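PDB 7JPJ: diaminopimelate decarboxylase, which probably catalyses the pyridoxal-phosphate-dependent decarboxylation of diaminopimelate to lysine, working as an obligate dimer. Local coordinates for residues A[148-153]-A[217-222]. Residues are numbered along the deposited sequence; the frame is centred on the assembly and turned at random.
Sequences PGVGSG and ATKSLS
Lys219 passes alongside Pro148 at the CB corner of its ring, its CG 4.0 Å from CB of the proline. Farther along the chain, Lys219 CE approaches the carbonyl oxygen Pro148 O to 3.4 Å, a van der Waals approach without a hydrogen bond. Val150 adds a looser touch from its CG1 branch, 4.4 Å from Lys219 CD. The lysine reaches the loop because CG stands anti to the backbone N (chi1 177°), while the bend at chi2 (133°) sets CD, with CE following to the carbonyl. Although the helix lies close to the loop, the backbones stay apart: the nearest CA atoms, those of Pro148 and Ser220, are 6.8 Å from each other. On the loop side, Gly149 N is hydrogen-bonded to Asn147 OD1 and Ser152 N to Asn166 OD1, while Pro148 also rests on Thr202. On the helix side, Leu221 packs on Ala262 and Phe266 of helix 252-270. The contact thus joins the loop after barrel strand 141-147 to helix 210-222 within the TIM-barrel-like pyridoxal-binding domain. With just 125 Å² buried, methylenes meet a proline ring, a valine methyl and one carbonyl oxygen; the ammonium forms no salt bridge or hydrogen bond to the loop, but may weakly polarise CE towards that oxygen.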
ATOM      1  N   PRO A 148      -5.682 -26.815  -8.347  1.00 33.31           N
ATOM      2  CA  PRO A 148      -5.361 -28.045  -9.088  1.00 35.90           C
ATOM      3  C   PRO A 148      -4.162 -28.809  -8.553  1.00 38.71           C
ATOM      4  O   PRO A 148      -3.848 -29.877  -9.090  1.00 41.25           O
ATOM      5  CB  PRO A 148      -5.080 -27.534 -10.512  1.00 36.60           C
ATOM      6  CG  PRO A 148      -5.635 -26.142 -10.555  1.00 33.91           C
ATOM      7  CD  PRO A 148      -5.489 -25.611  -9.168  1.00 32.58           C
ATOM      8  N   GLY A 149      -3.489 -28.312  -7.519  1.00 38.62           N
ATOM      9  CA  GLY A 149      -2.283 -28.932  -7.023  1.00 41.57           C
ATOM     10  C   GLY A 149      -1.008 -28.384  -7.619  1.00 43.64           C
ATOM     11  O   GLY A 149       0.079 -28.850  -7.258  1.00 46.50           O
ATOM     12  N   VAL A 150      -1.104 -27.409  -8.521  1.00 42.55           N
ATOM     13  CA  VAL A 150       0.062 -26.813  -9.154  1.00 44.65           C
ATOM     14  C   VAL A 150      -0.238 -25.337  -9.374  1.00 42.22           C
ATOM     15  O   VAL A 150      -1.400 -24.929  -9.453  1.00 39.34           O
ATOM     16  CB  VAL A 150       0.416 -27.538 -10.475  1.00 47.45           C
ATOM     17  CG1 VAL A 150      -0.617 -27.234 -11.552  1.00 45.60           C
ATOM     18  CG2 VAL A 150       1.820 -27.184 -10.933  1.00 50.65           C
ATOM     19  N   GLY A 151       0.818 -24.532  -9.447  1.00 43.65           N
ATOM     20  CA  GLY A 151       0.645 -23.104  -9.615  1.00 41.78           C
ATOM     21  C   GLY A 151       1.357 -22.556 -10.832  1.00 43.78           C
ATOM     22  O   GLY A 151       1.461 -23.232 -11.858  1.00 45.63           O
ATOM     23  N   SER A 152       1.781 -21.306 -10.748  1.00 43.68           N
ATOM     24  CA  SER A 152       2.495 -20.647 -11.864  1.00 45.77           C
ATOM     25  C   SER A 152       3.967 -21.063 -11.855  1.00 49.98           C
ATOM     26  O   SER A 152       4.678 -20.677 -10.926  1.00 51.10           O
ATOM     27  CB  SER A 152       2.322 -19.172 -11.717  1.00 44.45           C
ATOM     28  OG  SER A 152       0.958 -18.816 -11.834  1.00 40.81           O
ATOM     29  N   GLY A 153       4.394 -21.853 -12.838  1.00 52.62           N
ATOM     30  CA  GLY A 153       5.791 -22.337 -12.900  1.00 57.11           C
ATOM     31  C   GLY A 153       5.904 -23.845 -13.014  1.00 58.98           C
ATOM     32  O   GLY A 153       7.026 -24.308 -13.215  1.00 62.65           O
ATOM     33  N   ALA A 217      -5.464 -25.586 -19.274  1.00 27.53           N
ATOM     34  CA  ALA A 217      -6.843 -25.937 -19.601  1.00 26.52           C
ATOM     35  C   ALA A 217      -7.101 -27.426 -19.395  1.00 26.97           C
ATOM     36  O   ALA A 217      -8.121 -27.812 -18.814  1.00 26.50           O
ATOM     37  CB  ALA A 217      -7.163 -25.530 -21.040  1.00 25.95           C
ATOM     38  N   THR A 218      -6.187 -28.278 -19.866  1.00 24.88           N
ATOM     39  CA  THR A 218      -6.392 -29.720 -19.761  1.00 26.10           C
ATOM     40  C   THR A 218      -6.552 -30.152 -18.309  1.00 25.57           C
ATOM     41  O   THR A 218      -7.421 -30.973 -17.991  1.00 25.66           O
ATOM     42  CB  THR A 218      -5.229 -30.466 -20.415  1.00 28.25           C
ATOM     43  OG1 THR A 218      -5.258 -30.253 -21.832  1.00 29.04           O
ATOM     44  CG2 THR A 218      -5.319 -31.961 -20.127  1.00 29.67           C
ATOM     45  N   LYS A 219      -5.738 -29.596 -17.411  1.00 26.22           N
ATOM     46  CA  LYS A 219      -5.789 -30.015 -16.014  1.00 26.76           C
ATOM     47  C   LYS A 219      -7.076 -29.551 -15.340  1.00 25.92           C
ATOM     48  O   LYS A 219      -7.692 -30.305 -14.580  1.00 26.06           O
ATOM     49  CB  LYS A 219      -4.562 -29.491 -15.266  1.00 27.35           C
ATOM     50  CG  LYS A 219      -4.560 -29.816 -13.785  1.00 27.76           C
ATOM     51  CD  LYS A 219      -3.211 -30.365 -13.349  1.00 28.96           C
ATOM     52  CE  LYS A 219      -3.363 -31.307 -12.163  1.00 28.99           C
ATOM     53  NZ  LYS A 219      -3.030 -32.718 -12.524  1.00 31.80           N
ATOM     54  N   SER A 220      -7.499 -28.315 -15.608  1.00 26.90           N
ATOM     55  CA  SER A 220      -8.722 -27.807 -14.999  1.00 26.03           C
ATOM     56  C   SER A 220      -9.958 -28.509 -15.546  1.00 25.30           C
ATOM     57  O   SER A 220     -10.934 -28.706 -14.811  1.00 24.84           O
ATOM     58  CB  SER A 220      -8.829 -26.301 -15.220  1.00 25.29           C
ATOM     59  OG  SER A 220      -7.613 -25.666 -14.868  1.00 26.13           O
ATOM     60  N   LEU A 221      -9.936 -28.887 -16.827  1.00 25.95           N
ATOM     61  CA  LEU A 221     -11.084 -29.564 -17.422  1.00 25.23           C
ATOM     62  C   LEU A 221     -11.299 -30.949 -16.824  1.00 25.92           C
ATOM     63  O   LEU A 221     -12.426 -31.455 -16.833  1.00 25.47           O
ATOM     64  CB  LEU A 221     -10.906 -29.667 -18.940  1.00 25.02           C
ATOM     65  CG  LEU A 221     -11.128 -28.386 -19.754  1.00 23.96           C
ATOM     66  CD1 LEU A 221     -10.550 -28.519 -21.151  1.00 24.17           C
ATOM     67  CD2 LEU A 221     -12.604 -28.024 -19.823  1.00 22.69           C
ATOM     68  N   SER A 222     -10.241 -31.573 -16.300  1.00 24.99           N
ATOM     69  CA  SER A 222     -10.389 -32.901 -15.710  1.00 25.75           C
ATOM     70  C   SER A 222     -11.277 -32.869 -14.475  1.00 25.48           C
ATOM     71  O   SER A 222     -11.902 -33.880 -14.133  1.00 25.61           O
ATOM     72  CB  SER A 222      -9.022 -33.484 -15.361  1.00 27.15           C
ATOM     73  OG  SER A 222      -8.338 -32.667 -14.428  1.00 27.55           O
TER